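Side-chain contacts in glycosyl hydrolase (Rhizobium leguminosarum bv. trifolii, PDB 5NDX), which probably hydrolyses O-glycosidic bonds, as a bacterial orthologue of human alpha-L-iduronidase in glycosyl hydrolase family 39: residues A[318-323]-A[327-332]; A[38-43]-A[356-361]; A[182-185]-A[191-194]. The protein carries 2 engineered substitutions. All blocks are in the same frame, centred on the assembly; numbering follows the deposited sequence. Where two conformers were deposited one is given.

Contact 1. Residues A[318-323]-A[327-332]; sequences GGWSQR and AYFGSR. With 8U8 ((2~{R},3~{S},4~{S},5~{R},6~{S})-6-(4-methyl-2-oxidanylidene-chromen-7-yl)oxy-3,4,5-tris(oxidanyl)oxane-2-carboxylic acid), chain M; SO4 (sulfate ion), chain J.
Ala327 sets its methyl over the middle of one face of the Trp320 indole, a CH-pi contact with CB 3.6 Å from the centroid of the six-membered ring, while Trp456 stacks on the indole as well. Phe329 meets the same indole obliquely, its CZ lying 3.6 Å from Trp320 NE1 with the two ring planes at 83°. These residues join a type I beta turn, Gly319 to Gln322, to the strand 326-330 that follows it, in the connection beyond the last strand of the TIM barrel. CG of Trp320 lies beside its backbone N (chi1 -70°), which carries the indole out to the strand. The backbones are tied by Tyr328 N to Gly318 O at 3.0 Å. Within the turn, Gln322 OE1 accepts a bond from Gly319 N at 2.8 Å, bracing the turn from the side chain, and a beta carbon on Gly318 would run into that same oxygen. Just past the turn Arg323 turns its guanidinium to the bound iduronide: NH2 lies doubtfully close to O5 of 8U8, whereas NH1 reaches the carboxylate oxygen O6 of 8U8, in the guanidinium plane, at 3.0 Å with an N-H...O angle of 169°.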
loop_
_atom_site.group_PDB
_atom_site.type_symbol
_atom_site.label_atom_id
_atom_site.label_comp_id
_atom_site.label_asym_id
_atom_site.label_seq_id
_atom_site.Cartn_x
_atom_site.Cartn_y
_atom_site.Cartn_z
ATOM N N GLY A 318 2.102 13.142 -7.715
ATOM C CA GLY A 318 3.204 14.092 -7.774
ATOM C C GLY A 318 4.468 13.491 -8.356
ATOM O O GLY A 318 4.429 12.493 -9.076
ATOM N N GLY A 319 5.590 14.139 -8.065
ATOM C CA GLY A 319 6.856 13.841 -8.726
ATOM C C GLY A 319 7.732 12.823 -8.022
ATOM O O GLY A 319 7.358 12.220 -6.994
ATOM N N TRP A 320 8.907 12.639 -8.576
ATOM C CA TRP A 320 9.887 11.654 -8.066
ATOM C C TRP A 320 10.244 11.822 -6.596
ATOM O O TRP A 320 10.427 10.816 -5.869
ATOM C CB TRP A 320 11.149 11.718 -8.897
ATOM C CG TRP A 320 11.053 11.198 -10.315
ATOM C CD1 TRP A 320 11.018 11.942 -11.459
ATOM C CD2 TRP A 320 11.076 9.834 -10.727
ATOM N NE1 TRP A 320 10.971 11.123 -12.549
ATOM C CE2 TRP A 320 11.015 9.824 -12.130
ATOM C CE3 TRP A 320 11.084 8.627 -10.050
ATOM C CZ2 TRP A 320 11.010 8.635 -12.878
ATOM C CZ3 TRP A 320 11.081 7.453 -10.791
ATOM C CH2 TRP A 320 11.057 7.478 -12.200
ATOM N N SER A 321 10.297 13.076 -6.145
ATOM C CA SER A 321 10.800 13.467 -4.845
ATOM C C SER A 321 9.696 13.698 -3.864
ATOM O O SER A 321 9.950 14.015 -2.707
ATOM C CB SER A 321 11.562 14.829 -4.960
ATOM O OG SER A 321 12.747 14.520 -5.606
ATOM N N GLN A 322 8.466 13.511 -4.269
ATOM C CA GLN A 322 7.361 13.612 -3.307
ATOM C C GLN A 322 6.963 12.249 -2.768
ATOM O O GLN A 322 7.406 11.247 -3.325
ATOM C CB GLN A 322 6.236 14.357 -4.005
ATOM C CG GLN A 322 6.674 15.801 -4.280
ATOM C CD GLN A 322 5.659 16.580 -5.083
ATOM O OE1 GLN A 322 5.074 16.078 -6.045
ATOM N NE2 GLN A 322 5.399 17.779 -4.663
ATOM N N ARG A 323 6.176 12.199 -1.685
ATOM C CA ARG A 323 5.763 10.922 -1.086
ATOM C C ARG A 323 4.578 10.363 -1.839
ATOM O O ARG A 323 3.378 10.528 -1.459
ATOM C CB ARG A 323 5.421 11.085 0.357
ATOM C CG ARG A 323 5.068 9.781 1.105
ATOM C CD ARG A 323 5.015 10.128 2.619
ATOM N NE ARG A 323 3.767 10.532 2.853
ATOM C CZ ARG A 323 3.298 11.465 3.661
ATOM N NH1 ARG A 323 3.960 12.183 4.557
ATOM N NH2 ARG A 323 2.013 11.590 3.533
ATOM N N ALA A 327 5.657 8.456 -10.143
ATOM C CA ALA A 327 6.120 9.709 -10.705
ATOM C C ALA A 327 5.211 10.092 -11.890
ATOM O O ALA A 327 5.079 9.364 -12.866
ATOM C CB ALA A 327 7.562 9.564 -11.143
ATOM N N TYR A 328 4.537 11.213 -11.743
ATOM C CA TYR A 328 3.592 11.745 -12.711
ATOM C C TYR A 328 4.386 12.614 -13.701
ATOM O O TYR A 328 5.143 13.479 -13.299
ATOM C CB TYR A 328 2.521 12.591 -11.966
ATOM C CG TYR A 328 1.660 13.414 -12.876
ATOM C CD1 TYR A 328 0.559 12.853 -13.542
ATOM C CD2 TYR A 328 1.957 14.756 -13.102
ATOM C CE1 TYR A 328 -0.215 13.605 -14.423
ATOM C CE2 TYR A 328 1.183 15.524 -13.977
ATOM C CZ TYR A 328 0.107 14.962 -14.640
ATOM O OH TYR A 328 -0.612 15.741 -15.543
ATOM N N PHE A 329 4.243 12.322 -14.981
ATOM C CA PHE A 329 4.735 13.149 -16.067
ATOM C C PHE A 329 3.525 13.701 -16.799
ATOM O O PHE A 329 2.662 12.939 -17.257
ATOM C CB PHE A 329 5.492 12.303 -17.072
ATOM C CG PHE A 329 6.809 11.825 -16.590
ATOM C CD1 PHE A 329 6.910 10.670 -15.813
ATOM C CD2 PHE A 329 7.939 12.522 -16.914
ATOM C CE1 PHE A 329 8.142 10.225 -15.373
ATOM C CE2 PHE A 329 9.168 12.088 -16.485
ATOM C CZ PHE A 329 9.267 10.916 -15.726
ATOM N N GLY A 330 3.466 15.012 -16.913
ATOM C CA GLY A 330 2.364 15.723 -17.592
ATOM C C GLY A 330 2.283 17.160 -17.061
ATOM O O GLY A 330 3.115 17.555 -16.252
ATOM N N SER A 331 1.253 17.891 -17.474
ATOM C CA SER A 331 1.170 19.341 -17.257
ATOM C C SER A 331 0.413 19.716 -16.003
ATOM O O SER A 331 0.577 20.825 -15.542
ATOM C CB SER A 331 0.511 20.028 -18.451
ATOM O OG SER A 331 -0.770 19.445 -18.684
ATOM N N ARG A 332 -0.341 18.807 -15.393
ATOM C CA ARG A 332 -1.125 19.180 -14.216
ATOM C C ARG A 332 -0.243 19.239 -12.978
ATOM O O ARG A 332 0.786 18.610 -12.949
ATOM C CB ARG A 332 -2.277 18.199 -13.999
ATOM C CG ARG A 332 -3.111 18.059 -15.234
ATOM C CD ARG A 332 -4.224 17.084 -15.032
ATOM N NE ARG A 332 -5.318 17.652 -14.272
ATOM C CZ ARG A 332 -6.405 16.982 -13.924
ATOM N NH1 ARG A 332 -6.546 15.688 -14.235
ATOM N NH2 ARG A 332 -7.363 17.616 -13.261
HETATM C C15 8U8 M . -0.925 20.789 10.804
HETATM C C13 8U8 M . -0.478 19.608 11.438
HETATM C C14 8U8 M . -0.062 19.681 12.770
HETATM C C16 8U8 M . 0.352 18.529 13.445
HETATM O O9 8U8 M . 0.734 18.677 14.605
HETATM O O8 8U8 M . 0.377 17.300 12.815
HETATM C C11 8U8 M . -0.133 17.170 11.547
HETATM C C10 8U8 M . -0.224 15.893 10.984
HETATM C C12 8U8 M . -0.554 18.328 10.837
HETATM C C7 8U8 M . -1.099 18.141 9.552
HETATM C C8 8U8 M . -1.193 16.861 8.995
HETATM C C9 8U8 M . -0.748 15.728 9.696
HETATM O O2 8U8 M . -0.853 14.443 9.203
HETATM C C5 8U8 M . -0.893 14.102 7.763
HETATM O O1 8U8 M . 0.169 14.801 7.095
HETATM C C1 8U8 M . 0.123 14.900 5.724
HETATM C C6 8U8 M . 1.487 14.730 5.365
HETATM O O7 8U8 M . 1.835 15.248 4.311
HETATM O O6 8U8 M . 2.166 14.063 6.125
HETATM C C2 8U8 M . -0.647 13.779 4.960
HETATM O O5 8U8 M . 0.177 12.595 4.916
HETATM C C3 8U8 M . -2.093 13.485 5.554
HETATM O O4 8U8 M . -3.062 13.876 4.644
HETATM C C4 8U8 M . -2.309 14.195 6.928
HETATM O O3 8U8 M . -3.512 13.605 7.570
HETATM S S SO4 J . -6.650 20.975 -14.899
HETATM O O1 SO4 J . -5.450 20.350 -15.499
HETATM O O2 SO4 J . -6.512 20.940 -13.413
HETATM O O3 SO4 J . -7.861 20.227 -15.338
HETATM O O4 SO4 J . -6.731 22.391 -15.365
#

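Contact 2. Residues A[38-43]-A[356-361]; sequences MRQMLA and PPFDII
Met41 and Ile360 form the apolar, close-packed part of this contact, in which helix 36-45, following the first TIM-barrel strand 24-27, packs on the two-stranded antiparallel sheet 326-330/358-362 added after the last barrel strand. In the conformer given, CG of Met41 comes to 3.5 Å from CD1 of Ile360; a second deposited conformer makes this tightness uncertain. Met41 CE lies beside Ile360 CG2. With chi1 51° and an extended chi2, CD1 of the isoleucine is brought against Met41 CG. Gln40 makes the polar, water-bridged side. Its amide runs alongside the Phe358 ring, pointing the other way and inclined 27° to it, with Gln40 OE1 3.6 Å from Phe358 CZ. Gln40 NE2 rests against Ile360 CG1 at 3.4 Å. A water accepts from Gln40 NE2 at 2.7 Å and from Ile360 N at 2.9 Å, bridging helix side chain and strand backbone within a buried contact. The short helix and strand segments run roughly alike, 30° apart in direction and 10.1 Å between axes. Strand 326-330 pairs with 358-362 and adds Phe326 beside Met41 and Ile360, while Tyr543 of strand 536-545 flanks Gln40 and Phe358.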
loop_
_atom_site.group_PDB
_atom_site.type_symbol
_atom_site.label_atom_id
_atom_site.label_comp_id
_atom_site.label_asym_id
_atom_site.label_seq_id
_atom_site.Cartn_x
_atom_site.Cartn_y
_atom_site.Cartn_z
ATOM N N MET A 38 -5.893 8.968 -11.218
ATOM C CA MET A 38 -6.166 8.076 -10.106
ATOM C C MET A 38 -6.825 6.809 -10.559
ATOM O O MET A 38 -6.532 5.731 -9.992
ATOM C CB MET A 38 -7.055 8.735 -9.078
ATOM C CG MET A 38 -7.231 7.985 -7.771
ATOM S SD MET A 38 -5.693 7.386 -7.025
ATOM C CE MET A 38 -5.018 8.943 -6.451
ATOM N N ARG A 39 -7.705 6.908 -11.572
ATOM C CA ARG A 39 -8.349 5.693 -12.105
ATOM C C ARG A 39 -7.278 4.687 -12.609
ATOM O O ARG A 39 -7.315 3.502 -12.289
ATOM C CB ARG A 39 -9.375 6.034 -13.213
ATOM C CG ARG A 39 -10.025 4.786 -13.790
ATOM C CD ARG A 39 -11.280 5.018 -14.651
ATOM N NE ARG A 39 -11.676 3.675 -15.118
ATOM C CZ ARG A 39 -12.520 2.823 -14.506
ATOM N NH1 ARG A 39 -13.202 3.153 -13.427
ATOM N NH2 ARG A 39 -12.716 1.614 -15.031
ATOM N N GLN A 40 -6.297 5.182 -13.351
ATOM C CA GLN A 40 -5.197 4.337 -13.816
ATOM C C GLN A 40 -4.397 3.797 -12.625
ATOM O O GLN A 40 -4.090 2.614 -12.597
ATOM C CB GLN A 40 -4.276 5.075 -14.764
ATOM C CG GLN A 40 -3.422 4.124 -15.549
ATOM C CD GLN A 40 -2.427 4.847 -16.466
ATOM O OE1 GLN A 40 -2.803 5.547 -17.458
ATOM N NE2 GLN A 40 -1.198 4.637 -16.198
ATOM N N MET A 41 -4.122 4.657 -11.652
ATOM C CA MET A 41 -3.361 4.251 -10.474
ATOM C C MET A 41 -4.025 3.105 -9.705
ATOM O O MET A 41 -3.332 2.227 -9.202
ATOM C CB MET A 41 -3.136 5.440 -9.568
ATOM C CG MET A 41 -2.230 6.481 -10.203
ATOM S SD MET A 41 -2.425 8.082 -9.425
ATOM C CE MET A 41 -1.002 8.934 -10.115
ATOM N N LEU A 42 -5.360 3.129 -9.605
ATOM C CA LEU A 42 -6.081 2.098 -8.869
ATOM C C LEU A 42 -5.951 0.694 -9.459
ATOM O O LEU A 42 -6.076 -0.267 -8.734
ATOM C CB LEU A 42 -7.553 2.458 -8.690
ATOM C CG LEU A 42 -7.834 3.670 -7.840
ATOM C CD1 LEU A 42 -9.319 3.970 -7.815
ATOM C CD2 LEU A 42 -7.327 3.500 -6.445
ATOM N N ALA A 43 -5.730 0.588 -10.759
ATOM C CA ALA A 43 -5.426 -0.689 -11.392
ATOM C C ALA A 43 -4.124 -1.251 -10.859
ATOM O O ALA A 43 -4.050 -2.442 -10.557
ATOM C CB ALA A 43 -5.316 -0.500 -12.897
ATOM N N PRO A 356 -5.574 16.829 -19.653
ATOM C CA PRO A 356 -4.193 16.716 -20.120
ATOM C C PRO A 356 -3.678 15.256 -20.127
ATOM O O PRO A 356 -3.938 14.520 -19.207
ATOM C CB PRO A 356 -3.427 17.585 -19.133
ATOM C CG PRO A 356 -4.443 18.595 -18.688
ATOM C CD PRO A 356 -5.720 17.832 -18.586
ATOM N N PRO A 357 -2.990 14.848 -21.187
ATOM C CA PRO A 357 -2.425 13.514 -21.228
ATOM C C PRO A 357 -1.251 13.339 -20.189
ATOM O O PRO A 357 -0.788 14.329 -19.609
ATOM C CB PRO A 357 -1.936 13.400 -22.663
ATOM C CG PRO A 357 -1.605 14.783 -23.059
ATOM C CD PRO A 357 -2.549 15.686 -22.323
ATOM N N PHE A 358 -0.853 12.093 -19.905
ATOM C CA PHE A 358 0.084 11.839 -18.809
ATOM C C PHE A 358 0.623 10.454 -18.901
ATOM O O PHE A 358 0.008 9.583 -19.517
ATOM C CB PHE A 358 -0.559 12.037 -17.406
ATOM C CG PHE A 358 -1.585 10.987 -17.064
ATOM C CD1 PHE A 358 -2.888 11.070 -17.574
ATOM C CD2 PHE A 358 -1.252 9.886 -16.283
ATOM C CE1 PHE A 358 -3.816 10.068 -17.312
ATOM C CE2 PHE A 358 -2.169 8.903 -16.025
ATOM C CZ PHE A 358 -3.455 8.993 -16.526
ATOM N N ASP A 359 1.768 10.271 -18.260
ATOM C CA ASP A 359 2.347 8.985 -17.995
ATOM C C ASP A 359 2.721 8.946 -16.520
ATOM O O ASP A 359 3.226 9.945 -15.954
ATOM C CB ASP A 359 3.558 8.757 -18.881
ATOM C CG ASP A 359 3.178 8.356 -20.303
ATOM O OD1 ASP A 359 2.834 7.183 -20.503
ATOM O OD2 ASP A 359 3.219 9.213 -21.216
ATOM N N ILE A 360 2.526 7.776 -15.927
ATOM C CA ILE A 360 2.973 7.516 -14.571
ATOM C C ILE A 360 3.903 6.315 -14.541
ATOM O O ILE A 360 3.678 5.307 -15.216
ATOM C CB ILE A 360 1.826 7.297 -13.566
ATOM C CG1 ILE A 360 0.820 6.258 -14.039
ATOM C CG2 ILE A 360 1.184 8.634 -13.294
ATOM C CD1 ILE A 360 -0.309 6.029 -13.057
ATOM N N ILE A 361 4.971 6.471 -13.748
ATOM C CA ILE A 361 5.948 5.467 -13.552
ATOM C C ILE A 361 5.970 5.048 -12.066
ATOM O O ILE A 361 6.016 5.890 -11.181
ATOM C CB ILE A 361 7.314 5.990 -13.991
ATOM C CG1 ILE A 361 7.345 6.346 -15.476
ATOM C CG2 ILE A 361 8.397 4.984 -13.703
ATOM C CD1 ILE A 361 7.133 5.185 -16.446
HETATM O O HOH W 1 0.876 5.868 -17.440
#

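Contact 3. Residues A[182-185]-A[191-194]; sequences PGTA and IFRA. With 8U8 ((2~{R},3~{S},4~{S},5~{R},6~{S})-6-(4-methyl-2-oxidanylidene-chromen-7-yl)oxy-3,4,5-tris(oxidanyl)oxane-2-carboxylic acid), chain M.
Pro182 presses its ring against Phe192, CG lying 3.7 Å from CD2 of the phenylalanine, and its CD follows close by along the same side of that ring. Thr184 approaches the same phenylalanine at about a right angle, with OG1 3.6 Å from CD2 of Phe192 and equally near its CB. The threonine methyl turns to the other helix residue: Thr184 CG2 meets Ile191 CG2 at 3.7 Å, and Pro182 CB adds a looser 4.3 Å contact with Ile191 CG2. Both branches of Thr184 are therefore used. Its OG1 stands between the backbone N and the carbonyl carbon (chi1 39°), facing Phe192, which leaves CG2 for Ile191. On the helix side, CG of Phe192 is anti to its backbone N (chi1 174°), and this brings the ring alongside the proline. Trimming Pro182 to an alanine would probably open a gap beside CD2 of Phe192 and leave the phenyl ring less restrained, and the cis peptide before it would probably become costlier to hold. Strand 179-184 and helix 190-200 are the first two elements of a beta-alpha-beta unit completed by strand 216-219, one step round the TIM barrel. Ile217 and Ile219 of that third element touch Phe192, and Val245 of helix 235-252 also packs on it. Tyr159 of helix 155-171 lies against both Pro182 and Ile191. Asp148 accepts a bond from Ala185 N and touches Thr184. Ala185, in the ligand pocket, sets its CB 3.4 Å from C10 of the coumarin of 8U8 and also touches Gln146, the predicted proton-donor position, altered in this structure.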
loop_
_atom_site.group_PDB
_atom_site.type_symbol
_atom_site.label_atom_id
_atom_site.label_comp_id
_atom_site.label_asym_id
_atom_site.label_seq_id
_atom_site.Cartn_x
_atom_site.Cartn_y
_atom_site.Cartn_z
ATOM N N PRO A 182 -9.212 8.095 17.554
ATOM C CA PRO A 182 -9.607 9.345 16.890
ATOM C C PRO A 182 -8.796 9.761 15.650
ATOM O O PRO A 182 -9.082 10.805 15.064
ATOM C CB PRO A 182 -9.373 10.392 17.986
ATOM C CG PRO A 182 -8.281 9.805 18.845
ATOM C CD PRO A 182 -8.295 8.308 18.687
ATOM N N GLY A 183 -7.818 8.970 15.223
ATOM C CA GLY A 183 -6.938 9.395 14.122
ATOM C C GLY A 183 -6.201 10.715 14.375
ATOM O O GLY A 183 -6.119 11.580 13.489
ATOM N N THR A 184 -5.680 10.861 15.589
ATOM C CA THR A 184 -4.991 12.070 16.015
ATOM C C THR A 184 -3.530 12.105 15.552
ATOM O O THR A 184 -2.876 11.053 15.435
ATOM C CB THR A 184 -5.071 12.242 17.553
ATOM O OG1 THR A 184 -4.934 10.971 18.204
ATOM C CG2 THR A 184 -6.422 12.864 17.937
ATOM N N ALA A 185 -3.034 13.320 15.311
ATOM C CA ALA A 185 -1.696 13.520 14.760
ATOM C C ALA A 185 -0.596 13.644 15.823
ATOM O O ALA A 185 0.555 13.349 15.542
ATOM C CB ALA A 185 -1.670 14.753 13.872
ATOM N N ILE A 191 -7.535 16.003 22.375
ATOM C CA ILE A 191 -8.559 15.248 21.700
ATOM C C ILE A 191 -8.426 13.735 21.949
ATOM O O ILE A 191 -9.407 13.063 22.173
ATOM C CB ILE A 191 -8.546 15.511 20.178
ATOM C CG1 ILE A 191 -9.129 16.895 19.872
ATOM C CG2 ILE A 191 -9.413 14.478 19.447
ATOM C CD1 ILE A 191 -10.657 16.979 20.051
ATOM N N PHE A 192 -7.209 13.211 21.876
ATOM C CA PHE A 192 -7.004 11.789 22.050
ATOM C C PHE A 192 -7.421 11.400 23.457
ATOM O O PHE A 192 -8.213 10.512 23.622
ATOM C CB PHE A 192 -5.572 11.357 21.759
ATOM C CG PHE A 192 -5.317 9.913 22.074
ATOM C CD1 PHE A 192 -4.909 9.516 23.363
ATOM C CD2 PHE A 192 -5.457 8.939 21.095
ATOM C CE1 PHE A 192 -4.693 8.169 23.666
ATOM C CE2 PHE A 192 -5.256 7.597 21.395
ATOM C CZ PHE A 192 -4.872 7.202 22.674
ATOM N N ARG A 193 -6.873 12.082 24.450
ATOM C CA ARG A 193 -7.183 11.780 25.855
ATOM C C ARG A 193 -8.649 11.912 26.141
ATOM O O ARG A 193 -9.227 11.055 26.813
ATOM C CB ARG A 193 -6.376 12.661 26.798
ATOM C CG ARG A 193 -4.913 12.268 26.791
ATOM C CD ARG A 193 -4.089 12.962 27.878
ATOM N NE ARG A 193 -3.460 14.144 27.321
ATOM C CZ ARG A 193 -3.772 15.419 27.561
ATOM N NH1 ARG A 193 -3.091 16.377 26.934
ATOM N NH2 ARG A 193 -4.732 15.768 28.404
ATOM N N ALA A 194 -9.257 12.944 25.571
ATOM C CA ALA A 194 -10.694 13.154 25.739
ATOM C C ALA A 194 -11.538 12.033 25.158
ATOM O O ALA A 194 -12.530 11.622 25.770
ATOM C CB ALA A 194 -11.102 14.487 25.135
HETATM C C15 8U8 M . -0.925 20.789 10.804
HETATM C C13 8U8 M . -0.478 19.608 11.438
HETATM C C14 8U8 M . -0.062 19.681 12.770
HETATM C C16 8U8 M . 0.352 18.529 13.445
HETATM O O9 8U8 M . 0.734 18.677 14.605
HETATM O O8 8U8 M . 0.377 17.300 12.815
HETATM C C11 8U8 M . -0.133 17.170 11.547
HETATM C C10 8U8 M . -0.224 15.893 10.984
HETATM C C12 8U8 M . -0.554 18.328 10.837
HETATM C C7 8U8 M . -1.099 18.141 9.552
HETATM C C8 8U8 M . -1.193 16.861 8.995
HETATM C C9 8U8 M . -0.748 15.728 9.696
HETATM O O2 8U8 M . -0.853 14.443 9.203
HETATM C C5 8U8 M . -0.893 14.102 7.763
HETATM O O1 8U8 M . 0.169 14.801 7.095
HETATM C C1 8U8 M . 0.123 14.900 5.724
HETATM C C6 8U8 M . 1.487 14.730 5.365
HETATM O O7 8U8 M . 1.835 15.248 4.311
HETATM O O6 8U8 M . 2.166 14.063 6.125
HETATM C C2 8U8 M . -0.647 13.779 4.960
HETATM O O5 8U8 M . 0.177 12.595 4.916
HETATM C C3 8U8 M . -2.093 13.485 5.554
HETATM O O4 8U8 M . -3.062 13.876 4.644
HETATM C C4 8U8 M . -2.309 14.195 6.928
HETATM O O3 8U8 M . -3.512 13.605 7.570
#

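Contacts 1 and 2 are neighbours, their centres about 11 Å apart, and share a two-stranded antiparallel sheet: strand 326-330 carries part of contact 1, strand 358-362 part of contact 2, and Phe329 N and Ala327 N probably bond to Asp359 O and Ile361 O. Contact 2 joins a barrel helix to this added sheet, whereas contact 3 lies within a beta-alpha-beta unit of the TIM barrel, its centre about 32 Å and about 35 Å from those of contacts 1 and 2. Along the chain, helix 36-45 comes first, then contact 3, then contact 1, and finally 356-361, so contact 2 spans the other two. Contacts 1 and 3 nevertheless touch the same bound 8U8, at its sugar and coumarin ends respectively.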